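Local coordinates for cellulosomal scaffoldin (Bacteroides cellulosolvens, PDB 1TYJ), which probably serves as a type-II cohesin module of a cellulosomal scaffoldin, binding a dockerin partner so that the cellulosome can assemble, at residues Pro61-Thr65 and Leu66-Arg70; Met93-Ser96 and Ala97-Ala100. All coordinates share one frame; numbering follows the deposited sequence. Where two conformers were deposited one is given.

Interaction 1 (Pro61-Thr65 and Leu66-Arg70)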
loop_
_atom_site.group_PDB
_atom_site.type_symbol
_atom_site.label_atom_id
_atom_site.label_comp_id
_atom_site.label_asym_id
_atom_site.label_seq_id
_atom_site.Cartn_x
_atom_site.Cartn_y
_atom_site.Cartn_z
ATOM N N PRO A 61 -8.007 -1.776 0.062
ATOM C CA PRO A 61 -7.347 -1.976 1.357
ATOM C C PRO A 61 -7.782 -1.022 2.460
ATOM O O PRO A 61 -8.464 -0.022 2.216
ATOM C CB PRO A 61 -5.857 -1.737 1.045
ATOM C CG PRO A 61 -5.743 -2.120 -0.490
ATOM C CD PRO A 61 -7.043 -1.529 -1.037
ATOM N N ASP A 62 -7.394 -1.335 3.689
ATOM C CA ASP A 62 -7.738 -0.495 4.814
ATOM C C ASP A 62 -7.032 0.850 4.715
ATOM O O ASP A 62 -5.966 0.965 4.144
ATOM C CB ASP A 62 -7.366 -1.179 6.138
ATOM C CG ASP A 62 -8.054 -2.529 6.309
ATOM O OD1 ASP A 62 -9.265 -2.561 6.603
ATOM O OD2 ASP A 62 -7.394 -3.575 6.071
ATOM N N TYR A 63 -7.658 1.880 5.284
ATOM C CA TYR A 63 -7.053 3.184 5.317
ATOM C C TYR A 63 -5.994 3.312 6.437
ATOM O O TYR A 63 -5.944 2.510 7.393
ATOM C CB TYR A 63 -8.128 4.246 5.519
ATOM C CG TYR A 63 -9.172 4.345 4.434
ATOM C CD1 TYR A 63 -10.513 4.539 4.774
ATOM C CD2 TYR A 63 -8.824 4.288 3.060
ATOM C CE1 TYR A 63 -11.504 4.676 3.795
ATOM C CE2 TYR A 63 -9.823 4.365 2.060
ATOM C CZ TYR A 63 -11.154 4.582 2.439
ATOM O OH TYR A 63 -12.159 4.719 1.502
ATOM N N GLY A 64 -5.120 4.305 6.250
ATOM C CA GLY A 64 -4.191 4.764 7.269
ATOM C C GLY A 64 -4.725 6.060 7.857
ATOM O O GLY A 64 -5.938 6.325 7.836
ATOM N N THR A 65 -3.837 6.873 8.375
ATOM C CA THR A 65 -4.268 8.142 8.968
ATOM C C THR A 65 -4.192 9.314 7.979
ATOM O O THR A 65 -4.855 10.343 8.177
ATOM C CB THR A 65 -3.440 8.482 10.208
ATOM O OG1 THR A 65 -2.087 8.563 9.816
ATOM C CG2 THR A 65 -3.522 7.354 11.233
ATOM N N LEU A 66 -3.358 9.186 6.935
ATOM C CA LEU A 66 -3.275 10.238 5.924
ATOM C C LEU A 66 -4.379 10.112 4.866
ATOM O O LEU A 66 -5.043 9.071 4.747
ATOM C CB LEU A 66 -1.900 10.180 5.211
ATOM C CG LEU A 66 -0.686 10.375 6.133
ATOM C CD1 LEU A 66 0.610 10.562 5.291
ATOM C CD2 LEU A 66 -0.894 11.526 7.110
ATOM N N LEU A 67 -4.560 11.183 4.087
ATOM C CA LEU A 67 -5.580 11.193 3.021
ATOM C C LEU A 67 -6.990 11.044 3.598
ATOM O O LEU A 67 -7.903 10.512 2.966
ATOM C CB LEU A 67 -5.254 10.133 1.952
ATOM C CG LEU A 67 -3.855 10.285 1.333
ATOM C CD1 LEU A 67 -3.603 9.148 0.315
ATOM C CD2 LEU A 67 -3.663 11.678 0.704
ATOM N N GLN A 68 -7.169 11.561 4.820
ATOM C CA GLN A 68 -8.461 11.449 5.520
ATOM C C GLN A 68 -9.131 12.802 5.702
ATOM O O GLN A 68 -10.228 12.856 6.234
ATOM C CB GLN A 68 -8.308 10.716 6.874
ATOM C CG GLN A 68 -7.848 9.260 6.664
ATOM C CD GLN A 68 -8.829 8.410 5.831
ATOM O OE1 GLN A 68 -8.427 7.665 4.913
ATOM N NE2 GLN A 68 -10.119 8.476 6.178
ATOM N N GLY A 69 -8.495 13.859 5.203
ATOM C CA GLY A 69 -9.092 15.193 5.191
ATOM C C GLY A 69 -10.277 15.308 4.234
ATOM O O GLY A 69 -10.433 14.497 3.296
ATOM N N ARG A 70 -11.096 16.347 4.444
ATOM C CA ARG A 70 -12.322 16.529 3.685
ATOM C C ARG A 70 -12.010 17.290 2.407
ATOM O O ARG A 70 -12.481 18.441 2.225
ATOM C CB ARG A 70 -13.350 17.356 4.507
ATOM C CG ARG A 70 -13.929 16.681 5.736
ATOM C CD ARG A 70 -15.239 15.990 5.425
ATOM N NE ARG A 70 -15.004 14.646 4.897
ATOM C CZ ARG A 70 -15.843 13.622 5.024
ATOM N NH1 ARG A 70 -16.994 13.768 5.689
ATOM N NH2 ARG A 70 -15.520 12.442 4.498
HETATM O O HOH W 1 -5.475 6.468 4.280
HETATM O O HOH W 2 -5.503 13.034 6.628
#

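Interaction 2 (Met93-Ser96 and Ala97-Ala100)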
loop_
_atom_site.group_PDB
_atom_site.type_symbol
_atom_site.label_atom_id
_atom_site.label_comp_id
_atom_site.label_asym_id
_atom_site.label_seq_id
_atom_site.Cartn_x
_atom_site.Cartn_y
_atom_site.Cartn_z
ATOM N N MET A 93 -8.947 14.913 -4.519
ATOM C CA MET A 93 -9.287 15.586 -5.814
ATOM C C MET A 93 -9.358 17.113 -5.644
ATOM O O MET A 93 -9.016 17.862 -6.564
ATOM C CB MET A 93 -10.594 15.052 -6.389
ATOM C CG MET A 93 -10.553 13.579 -6.745
ATOM S SD MET A 93 -12.059 13.035 -7.628
ATOM C CE MET A 93 -13.207 13.094 -6.278
ATOM N N ASN A 94 -9.819 17.566 -4.473
ATOM C CA ASN A 94 -9.979 18.998 -4.232
ATOM C C ASN A 94 -8.662 19.542 -3.666
ATOM O O ASN A 94 -8.517 19.792 -2.480
ATOM C CB ASN A 94 -11.158 19.278 -3.310
ATOM C CG ASN A 94 -11.584 20.734 -3.368
ATOM O OD1 ASN A 94 -10.775 21.621 -3.674
ATOM N ND2 ASN A 94 -12.863 20.978 -3.126
ATOM N N LEU A 95 -7.673 19.673 -4.534
ATOM C CA LEU A 95 -6.350 20.132 -4.099
ATOM C C LEU A 95 -6.387 21.572 -3.606
ATOM O O LEU A 95 -5.603 21.946 -2.703
ATOM C CB LEU A 95 -5.325 20.003 -5.208
ATOM C CG LEU A 95 -5.006 18.573 -5.670
ATOM C CD1 LEU A 95 -3.964 18.601 -6.841
ATOM C CD2 LEU A 95 -4.581 17.637 -4.493
ATOM N N SER A 96 -7.270 22.387 -4.189
ATOM C CA SER A 96 -7.344 23.793 -3.757
ATOM C C SER A 96 -7.804 23.835 -2.292
ATOM O O SER A 96 -7.245 24.602 -1.484
ATOM C CB SER A 96 -8.263 24.623 -4.679
ATOM O OG SER A 96 -9.605 24.358 -4.401
ATOM N N ALA A 97 -8.791 23.005 -1.923
ATOM C CA ALA A 97 -9.259 23.001 -0.519
ATOM C C ALA A 97 -8.171 22.479 0.414
ATOM O O ALA A 97 -7.975 22.986 1.531
ATOM C CB ALA A 97 -10.532 22.200 -0.361
ATOM N N TYR A 98 -7.449 21.469 -0.049
ATOM C CA TYR A 98 -6.318 20.893 0.672
ATOM C C TYR A 98 -5.237 21.956 0.917
ATOM O O TYR A 98 -4.777 22.139 2.044
ATOM C CB TYR A 98 -5.784 19.670 -0.104
ATOM C CG TYR A 98 -4.598 18.945 0.523
ATOM C CD1 TYR A 98 -4.392 18.950 1.938
ATOM C CD2 TYR A 98 -3.690 18.240 -0.288
ATOM C CE1 TYR A 98 -3.308 18.319 2.495
ATOM C CE2 TYR A 98 -2.626 17.572 0.250
ATOM C CZ TYR A 98 -2.443 17.607 1.669
ATOM O OH TYR A 98 -1.345 16.962 2.169
ATOM N N ARG A 99 -4.881 22.705 -0.115
ATOM C CA ARG A 99 -3.846 23.716 0.009
ATOM C C ARG A 99 -4.302 24.774 0.996
ATOM O O ARG A 99 -3.487 25.279 1.771
ATOM C CB ARG A 99 -3.522 24.374 -1.335
ATOM C CG ARG A 99 -2.728 23.483 -2.271
ATOM C CD ARG A 99 -2.230 24.187 -3.539
ATOM N NE ARG A 99 -3.298 24.834 -4.322
ATOM C CZ ARG A 99 -3.924 24.286 -5.383
ATOM N NH1 ARG A 99 -3.596 23.071 -5.807
ATOM N NH2 ARG A 99 -4.887 24.955 -6.031
ATOM N N ALA A 100 -5.597 25.077 0.995
ATOM C CA ALA A 100 -6.145 26.141 1.849
ATOM C C ALA A 100 -6.217 25.735 3.339
ATOM O O ALA A 100 -6.353 26.594 4.227
ATOM C CB ALA A 100 -7.493 26.533 1.357
#

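Interaction 1 (Pro61-Thr65 and Leu66-Arg70)
The Tyr63 ring and the Gln68 amide meet obliquely, with their planes 42° apart. Gln68 OE1 lies 3.4 Å from Tyr63 CG and 3.5 Å from Tyr63 CB, so the amide oxygen sits at the root of the ring. Arg90 makes a cation-pi contact with the same ring, and Tyr63 OH is hydrogen-bonded to Asp75. This is a water-bridged turn at Thr65-Gln68, roughly of type II, on the surface of the cohesin beta-sandwich, where the chain leaves the short strand 62-63. The two side chains cross at about a right angle. The Gln68 chain bends at chi2 (-61°), which brings its end back over the turn toward Tyr63. Before it turns, Gln68 CG rests 3.5 Å from Thr65 O and near Gly64 O. Leu66 and Leu67 instead pack on Phe30 of strand 30-38, so this part of the loop is anchored to the body of the sandwich. Two waters tie the turn together. One accepts from Gly64 N at 2.9 Å and donates to Leu66 O at 2.7 Å. The other donates to Thr65 O at 3.2 Å and accepts from Gln68 N at 2.9 Å.

Interaction 2 (Met93-Ser96 and Ala97-Ala100)
Successive i+4 to i hydrogen bonds run from Tyr98 N to Asn94 O, from Arg99 N to Leu95 O and from Ala100 N to Ser96 O. Arg99 N lies 2.8 Å from Leu95 O. Asn94 stands just before the first turn. Its CG is anti to the backbone N (chi1 -164°), which turns OD1 toward the helix start. There OD1 accepts from Ala97 N at 3.0 Å with an N-H...O angle of 154°. Ala97 N approaches from above the amide plane, 51° out of it. Ala97 CB touches Asn94 OD1 at 3.4 Å. Asn94 is the N-cap of the short helix 95-100, which follows strand 85-92 in the cohesin sandwich. Asn94 ND2 is hydrogen-bonded to Asn72 OD1. On another flank Leu95 CD2 meets the edge of the Tyr98 ring, 4.3 Å from Tyr98 CD2. Tyr98 points its hydroxyl into the domain, where it bonds to Phe30 O and Glu105 N. The Arg99 chain bends at chi3 and folds back along the helix. One face of its guanidinium lies over Ser96 CA, with NH2 3.5 Å from that atom. Arg99 NH1 comes 3.6 Å from Leu95 CB and is hydrogen-bonded to Trp149 O.

Interaction 1 comes first along the chain, and interaction 2 follows after strands 73-77 and 85-92. Their centres are about 15 Å apart. Their nearest atoms are about 5 Å apart, so they do not touch. Both lie on the same side of the centre of the chain. Interaction 1 sits at the end of strand 62-63, which pairs with strand 108-117 in one sheet. Interaction 2 continues from strand 85-92, which belongs to the other sheet. Phe30 and Glu105 serve both regions: each is met by the 66-70 loop and by Tyr98. Loop and helix are thus fastened to common parts of the sandwich, although they do not meet directly.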